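Local coordinates for protein organophosphorus hydrolase (Pseudomonas pseudoalcaligenes, PDB 4LE6) that probably hydrolyses organophosphate triesters with a pair of zinc ions, as a metallo-hydrolase of the metallo-beta-lactamase superfamily, at residues T105-A108 against T114-V117; P142-G147 against A291-P296; V221-H226 against G246-N251. All coordinates share one frame; numbering follows the deposited sequence.

Interaction 1: T105-A108 against T114-V117; sequences TGAA and TLGV
Ala107 and Leu115 make the apolar half of this contact. The CB of Ala107 lies 4.0 Å from CD1 of Leu115 and 4.1 Å from its CB, so the methyl rests alongside the leucine side chain. Leu115 CG is anti to its carbonyl carbon (chi1 -77°), which puts CD1 against the Ala107 methyl. Both residues are buried, and Leu115 also packs on Asp52 and Val55 of strand 45-57. The other half is backbone at a partly exposed edge. There Ala108 O sits 3.1 Å from Gly116 CA, while its approach to Gly116 N is too poorly angled for a hydrogen bond. The CB of Ala108 points away from 114-117, and the methyl lies about 4 Å from a bound glycerol that probably came from the crystallisation liquor. No hydrogen bond joins the two segments directly. Instead, Asp52 OD2 accepts from both Ala107 N and Gly116 N and ties them together from outside. Ala107 also lies about 4 Å, side chain to side chain, from the zinc ligand Asp143. The contact thus folds back the loop between strand 100-103 and helix 118-124, beside the dinuclear zinc site of the metallo-beta-lactamase fold.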
loop_
_atom_site.group_PDB
_atom_site.type_symbol
_atom_site.label_atom_id
_atom_site.label_comp_id
_atom_site.label_asym_id
_atom_site.label_seq_id
_atom_site.Cartn_x
_atom_site.Cartn_y
_atom_site.Cartn_z
ATOM N N THR A 105 15.309 -11.470 -8.156
ATOM C CA THR A 105 16.067 -10.373 -8.741
ATOM C C THR A 105 15.322 -9.642 -9.832
ATOM O O THR A 105 15.891 -8.782 -10.514
ATOM C CB THR A 105 17.394 -10.869 -9.359
ATOM O OG1 THR A 105 17.129 -11.665 -10.526
ATOM C CG2 THR A 105 18.169 -11.663 -8.355
ATOM N N GLY A 106 14.041 -9.940 -9.981
ATOM C CA GLY A 106 13.275 -9.351 -11.060
ATOM C C GLY A 106 13.696 -9.895 -12.421
ATOM O O GLY A 106 14.372 -10.932 -12.506
ATOM N N ALA A 107 13.301 -9.191 -13.480
ATOM C CA ALA A 107 13.330 -9.720 -14.843
ATOM C C ALA A 107 14.388 -9.092 -15.732
ATOM O O ALA A 107 14.512 -9.472 -16.893
ATOM C CB ALA A 107 11.974 -9.525 -15.488
ATOM N N ALA A 108 15.127 -8.120 -15.205
ATOM C CA ALA A 108 15.991 -7.303 -16.053
ATOM C C ALA A 108 15.192 -6.884 -17.289
ATOM O O ALA A 108 14.099 -6.342 -17.149
ATOM C CB ALA A 108 17.248 -8.077 -16.425
ATOM N N THR A 114 8.897 -2.474 -19.014
ATOM C CA THR A 114 8.047 -2.226 -17.836
ATOM C C THR A 114 8.564 -2.981 -16.607
ATOM O O THR A 114 8.005 -2.872 -15.517
ATOM C CB THR A 114 6.560 -2.610 -18.092
ATOM O OG1 THR A 114 6.440 -4.026 -18.267
ATOM C CG2 THR A 114 6.042 -1.880 -19.298
ATOM N N LEU A 115 9.649 -3.724 -16.782
ATOM C CA LEU A 115 10.270 -4.471 -15.700
ATOM C C LEU A 115 11.766 -4.151 -15.661
ATOM O O LEU A 115 12.242 -3.366 -16.479
ATOM C CB LEU A 115 10.046 -5.953 -15.928
ATOM C CG LEU A 115 8.643 -6.431 -15.578
ATOM C CD1 LEU A 115 8.429 -7.803 -16.147
ATOM C CD2 LEU A 115 8.440 -6.445 -14.061
ATOM N N GLY A 116 12.491 -4.732 -14.709
ATOM C CA GLY A 116 13.939 -4.548 -14.612
ATOM C C GLY A 116 14.424 -3.459 -13.654
ATOM O O GLY A 116 15.561 -3.002 -13.764
ATOM N N VAL A 117 13.586 -3.069 -12.692
ATOM C CA VAL A 117 13.877 -1.915 -11.832
ATOM C C VAL A 117 14.354 -2.289 -10.426
ATOM O O VAL A 117 14.663 -1.411 -9.625
ATOM C CB VAL A 117 12.619 -0.976 -11.729
ATOM C CG1 VAL A 117 13.005 0.423 -11.278
ATOM C CG2 VAL A 117 11.920 -0.876 -13.085
#

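Interaction 2: P142-G147 against A291-P296; sequences PDHACG and AGAHLP. With ZN (zinc ion), chain K.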
loop_
_atom_site.group_PDB
_atom_site.type_symbol
_atom_site.label_atom_id
_atom_site.label_comp_id
_atom_site.label_asym_id
_atom_site.label_seq_id
_atom_site.Cartn_x
_atom_site.Cartn_y
_atom_site.Cartn_z
ATOM N N PRO A 142 12.186 -16.370 -15.582
ATOM C CA PRO A 142 12.831 -15.121 -16.007
ATOM C C PRO A 142 12.575 -13.959 -15.058
ATOM O O PRO A 142 13.519 -13.229 -14.733
ATOM C CB PRO A 142 12.168 -14.819 -17.349
ATOM C CG PRO A 142 11.620 -16.106 -17.825
ATOM C CD PRO A 142 11.250 -16.874 -16.601
ATOM N N ASP A 143 11.331 -13.814 -14.596
ATOM C CA ASP A 143 10.960 -12.667 -13.751
ATOM C C ASP A 143 11.522 -12.751 -12.326
ATOM O O ASP A 143 11.271 -11.867 -11.492
ATOM C CB ASP A 143 9.434 -12.433 -13.730
ATOM C CG ASP A 143 8.635 -13.679 -13.335
ATOM O OD1 ASP A 143 8.893 -14.751 -13.903
ATOM O OD2 ASP A 143 7.717 -13.584 -12.476
ATOM N N HIS A 144 12.306 -13.797 -12.067
ATOM C CA HIS A 144 12.971 -13.986 -10.780
ATOM C C HIS A 144 14.481 -14.073 -10.936
ATOM O O HIS A 144 15.242 -13.642 -10.052
ATOM C CB HIS A 144 12.414 -15.250 -10.104
ATOM C CG HIS A 144 10.941 -15.179 -9.878
ATOM N ND1 HIS A 144 10.393 -14.809 -8.670
ATOM C CD2 HIS A 144 9.901 -15.354 -10.727
ATOM C CE1 HIS A 144 9.077 -14.776 -8.779
ATOM N NE2 HIS A 144 8.751 -15.109 -10.017
ATOM N N ALA A 145 14.920 -14.609 -12.069
ATOM C CA ALA A 145 16.329 -14.957 -12.239
ATOM C C ALA A 145 17.062 -14.084 -13.247
ATOM O O ALA A 145 18.285 -13.946 -13.144
ATOM C CB ALA A 145 16.481 -16.426 -12.635
ATOM N N CYS A 146 16.356 -13.499 -14.212
ATOM C CA CYS A 146 17.054 -12.717 -15.234
ATOM C C CYS A 146 17.794 -11.509 -14.647
ATOM O O CYS A 146 18.765 -11.032 -15.229
ATOM C CB CYS A 146 16.095 -12.228 -16.306
ATOM S SG CYS A 146 15.748 -13.467 -17.582
ATOM N N GLY A 147 17.337 -11.026 -13.499
ATOM C CA GLY A 147 17.948 -9.873 -12.867
ATOM C C GLY A 147 19.357 -10.129 -12.339
ATOM O O GLY A 147 20.032 -9.207 -11.900
ATOM N N ALA A 291 5.876 -12.381 2.147
ATOM C CA ALA A 291 6.428 -11.510 1.105
ATOM C C ALA A 291 6.253 -12.225 -0.239
ATOM O O ALA A 291 6.895 -13.264 -0.474
ATOM C CB ALA A 291 7.899 -11.230 1.380
ATOM N N GLY A 292 5.380 -11.691 -1.099
ATOM C CA GLY A 292 4.935 -12.405 -2.285
ATOM C C GLY A 292 5.307 -11.722 -3.581
ATOM O O GLY A 292 4.903 -10.581 -3.861
ATOM N N ALA A 293 6.021 -12.458 -4.417
ATOM C CA ALA A 293 6.600 -11.914 -5.634
ATOM C C ALA A 293 5.586 -11.245 -6.543
ATOM O O ALA A 293 5.929 -10.320 -7.296
ATOM C CB ALA A 293 7.323 -13.005 -6.390
ATOM N N HIS A 294 4.337 -11.703 -6.505
ATOM C CA HIS A 294 3.316 -11.152 -7.406
ATOM C C HIS A 294 2.106 -10.578 -6.684
ATOM O O HIS A 294 1.041 -10.365 -7.284
ATOM C CB HIS A 294 2.896 -12.206 -8.433
ATOM C CG HIS A 294 4.038 -12.666 -9.283
ATOM N ND1 HIS A 294 4.791 -11.793 -10.038
ATOM C CD2 HIS A 294 4.587 -13.891 -9.461
ATOM C CE1 HIS A 294 5.750 -12.460 -10.651
ATOM N NE2 HIS A 294 5.656 -13.733 -10.311
ATOM N N LEU A 295 2.285 -10.277 -5.407
ATOM C CA LEU A 295 1.259 -9.580 -4.646
ATOM C C LEU A 295 1.484 -8.078 -4.875
ATOM O O LEU A 295 2.593 -7.678 -5.220
ATOM C CB LEU A 295 1.348 -9.945 -3.159
ATOM C CG LEU A 295 1.180 -11.444 -2.877
ATOM C CD1 LEU A 295 1.342 -11.730 -1.388
ATOM C CD2 LEU A 295 -0.166 -11.960 -3.373
ATOM N N PRO A 296 0.432 -7.260 -4.726
ATOM C CA PRO A 296 0.573 -5.814 -4.934
ATOM C C PRO A 296 1.682 -5.255 -4.059
ATOM O O PRO A 296 1.744 -5.558 -2.869
ATOM C CB PRO A 296 -0.795 -5.272 -4.543
ATOM C CG PRO A 296 -1.732 -6.425 -4.752
ATOM C CD PRO A 296 -0.938 -7.611 -4.319
HETATM ZN ZN ZN K . 6.992 -15.083 -11.097
HETATM O O HOH W 1 7.175 -16.172 -12.550
#
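Asp143 CG lies between its backbone N and carbonyl carbon (chi1 54°), which brings OD2 to a zinc ion. His144 and His294 both hold CG anti to the carbonyl carbon (both chi1 near -60°), and their side chains approach the same zinc from opposite directions. Asp143 and His144 come from a short helix, His294 from the far segment. Asp143 OD2 binds the zinc at 2.2 Å. His144 NE2 and His294 NE2 each bind it at 2.1 Å. Water 1 is a further ligand, and Asp247 OD2 completes the site. The carboxylate of Asp143 is nearly coplanar with the His294 ring, and its OD2 lies in the plane of that ring at the edge, 2.9 Å from CE1. The two imidazole planes stand at 88°, with centroids 5.3 Å apart; the rings meet obliquely. Ala293 adds the apolar touch: its CB sits 3.5 Å from His144 CE1, at the edge of that ring. The same methyl lies over the centre of the His294 ring. The metal draws the ligand nitrogens and the oxygen together, and no hydrogen bond crosses between the segments. Second-shell bonds fix the ring rotations. His144 ND1 pairs with Asp104 OD2, which would probably make the ring a stronger donor to zinc, and His294 ND1 pairs with Ala88 O. A type I turn from Gly292 to Leu295 carries His294. Cys146 is joined by a disulfide to Cys110. The contact joins helix 142-145 to the loop following strand 289-292, at the edge of the alpha-beta/beta-alpha sandwich, and Asp143 and His294 both pack on Val89 of strand 85-95.

Interaction 3: V221-H226 against G246-N251; sequences VASPGH and GDILLN. With ZN (zinc ion), chain J; ZN (zinc ion), chain K.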
loop_
_atom_site.group_PDB
_atom_site.type_symbol
_atom_site.label_atom_id
_atom_site.label_comp_id
_atom_site.label_asym_id
_atom_site.label_seq_id
_atom_site.Cartn_x
_atom_site.Cartn_y
_atom_site.Cartn_z
ATOM N N VAL A 221 11.763 -23.583 2.719
ATOM C CA VAL A 221 10.438 -24.159 2.802
ATOM C C VAL A 221 10.061 -24.626 1.397
ATOM O O VAL A 221 9.674 -23.807 0.554
ATOM C CB VAL A 221 9.422 -23.138 3.339
ATOM C CG1 VAL A 221 8.004 -23.704 3.281
ATOM C CG2 VAL A 221 9.793 -22.732 4.772
ATOM N N ALA A 222 10.200 -25.930 1.134
ATOM C CA ALA A 222 9.904 -26.470 -0.194
ATOM C C ALA A 222 8.455 -26.154 -0.522
ATOM O O ALA A 222 7.608 -26.290 0.357
ATOM C CB ALA A 222 10.139 -27.988 -0.236
ATOM N N SER A 223 8.182 -25.728 -1.756
ATOM C CA SER A 223 6.832 -25.363 -2.208
ATOM C C SER A 223 6.709 -25.747 -3.689
ATOM O O SER A 223 6.444 -24.896 -4.549
ATOM C CB SER A 223 6.574 -23.853 -2.041
ATOM O OG SER A 223 7.575 -23.109 -2.693
ATOM N N PRO A 224 6.933 -27.028 -3.999
ATOM C CA PRO A 224 7.071 -27.455 -5.401
ATOM C C PRO A 224 5.760 -27.343 -6.169
ATOM O O PRO A 224 4.703 -27.364 -5.549
ATOM C CB PRO A 224 7.491 -28.932 -5.288
ATOM C CG PRO A 224 6.936 -29.388 -3.940
ATOM C CD PRO A 224 7.019 -28.155 -3.048
ATOM N N GLY A 225 5.826 -27.201 -7.489
ATOM C CA GLY A 225 4.630 -27.233 -8.316
ATOM C C GLY A 225 4.685 -26.197 -9.422
ATOM O O GLY A 225 4.719 -26.555 -10.605
ATOM N N HIS A 226 4.663 -24.921 -9.040
ATOM C CA HIS A 226 4.799 -23.847 -10.009
ATOM C C HIS A 226 6.028 -24.137 -10.882
ATOM O O HIS A 226 5.955 -24.057 -12.103
ATOM C CB HIS A 226 4.913 -22.507 -9.293
ATOM C CG HIS A 226 5.158 -21.347 -10.205
ATOM N ND1 HIS A 226 4.231 -20.892 -11.119
ATOM C CD2 HIS A 226 6.226 -20.523 -10.314
ATOM C CE1 HIS A 226 4.721 -19.839 -11.753
ATOM N NE2 HIS A 226 5.934 -19.601 -11.287
ATOM N N GLY A 246 7.644 -16.618 -2.998
ATOM C CA GLY A 246 7.779 -16.791 -4.422
ATOM C C GLY A 246 6.421 -16.704 -5.106
ATOM O O GLY A 246 5.635 -15.788 -4.854
ATOM N N ASP A 247 6.159 -17.668 -5.976
ATOM C CA ASP A 247 4.986 -17.686 -6.829
ATOM C C ASP A 247 3.896 -18.662 -6.348
ATOM O O ASP A 247 3.228 -19.311 -7.162
ATOM C CB ASP A 247 5.422 -18.011 -8.260
ATOM C CG ASP A 247 6.079 -16.825 -8.952
ATOM O OD1 ASP A 247 6.460 -15.865 -8.251
ATOM O OD2 ASP A 247 6.219 -16.861 -10.194
ATOM N N ILE A 248 3.707 -18.742 -5.033
ATOM C CA ILE A 248 2.581 -19.481 -4.437
ATOM C C ILE A 248 1.262 -19.074 -5.071
ATOM O O ILE A 248 0.365 -19.889 -5.266
ATOM C CB ILE A 248 2.483 -19.192 -2.917
ATOM C CG1 ILE A 248 3.723 -19.724 -2.205
ATOM C CG2 ILE A 248 1.189 -19.780 -2.307
ATOM C CD1 ILE A 248 4.039 -21.207 -2.502
ATOM N N LEU A 249 1.132 -17.801 -5.399
ATOM C CA LEU A 249 -0.006 -17.399 -6.191
ATOM C C LEU A 249 0.337 -16.162 -6.976
ATOM O O LEU A 249 1.280 -15.438 -6.662
ATOM C CB LEU A 249 -1.272 -17.221 -5.352
ATOM C CG LEU A 249 -1.317 -16.183 -4.237
ATOM C CD1 LEU A 249 -1.824 -14.836 -4.760
ATOM C CD2 LEU A 249 -2.216 -16.701 -3.129
ATOM N N LEU A 250 -0.430 -15.984 -8.030
ATOM C CA LEU A 250 -0.171 -14.997 -9.048
ATOM C C LEU A 250 -1.199 -13.873 -9.048
ATOM O O LEU A 250 -0.923 -12.802 -9.565
ATOM C CB LEU A 250 -0.223 -15.689 -10.399
ATOM C CG LEU A 250 0.871 -15.286 -11.377
ATOM C CD1 LEU A 250 2.026 -16.284 -11.309
ATOM C CD2 LEU A 250 0.256 -15.208 -12.753
ATOM N N ASN A 251 -2.385 -14.125 -8.497
ATOM C CA ASN A 251 -3.454 -13.121 -8.503
ATOM C C ASN A 251 -4.166 -13.075 -7.162
ATOM O O ASN A 251 -4.914 -13.993 -6.816
ATOM C CB ASN A 251 -4.450 -13.425 -9.621
ATOM C CG ASN A 251 -5.470 -12.308 -9.827
ATOM O OD1 ASN A 251 -6.045 -11.788 -8.870
ATOM N ND2 ASN A 251 -5.694 -11.932 -11.083
HETATM ZN ZN ZN J . 7.164 -18.154 -11.763
HETATM ZN ZN ZN K . 6.992 -15.083 -11.097
HETATM O O HOH W 1 7.175 -16.172 -12.550
#
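His226 and Asp247 are the closest backbone pair, their CA atoms 6.9 Å apart, each in a loop that follows a strand. His226 holds CG anti to its backbone N (chi1 176°), which extends the ring toward 246-251. Asp247 CB lies over one face of this ring, 3.6 Å from the centroid and offset toward the rim, in a CH-pi contact. The ring and carboxylate planes are inclined at 58°. His226 NE2 binds one zinc ion at 2.0 Å. Asp247 OD2 binds that zinc at 2.2 Å and the second zinc at 2.1 Å, so a single oxygen bridges the two metals. Water 1 also bridges them. NE2 and OD2 lie close to each other because they share a metal, and they are not hydrogen-bonded. Away from the metals the contact is apolar: Ile248 CD1 meets Ser223 CB at 3.7 Å. The hydroxyl of Ser223 is occupied elsewhere, by His230 ND1. Leu250 CD1 only grazes the ring, 4.5 Å from His226 CE1. Asp266 OD1 bonds to His226 ND1, the ring nitrogen that does not bind zinc, and so sets the ring rotation; its charge would probably strengthen the nitrogen on the metal side. His139 and His141 complete the first zinc site. The second is completed by Asp143, His144 and His294. A carboxylate oxygen shared by two zinc ions helps to keep them close together. The water between them is probably polarised toward hydroxide, consistent with the hydrolytic centre of this superfamily.

From the N terminus, interaction 1 closes first, a short loop between strand 100-103 and helix 118-124. It ends before interaction 2 opens at helix 142-145. Interaction 2 spans a long excursion to the end of strand 289-292, and interaction 3 falls wholly within that span, joining the loops after strands 218-222 and 240-246. None of the three cross. Interactions 1 and 2 meet where Thr105 OG1 lies 2.8 Å from His144 O, a probable hydrogen bond linking the early loop to helix 142-145. Interactions 2 and 3 share a zinc ion and water 1, and Leu295 packs on Leu249 beside them. Together they join both sheets of the sandwich around the dinuclear site.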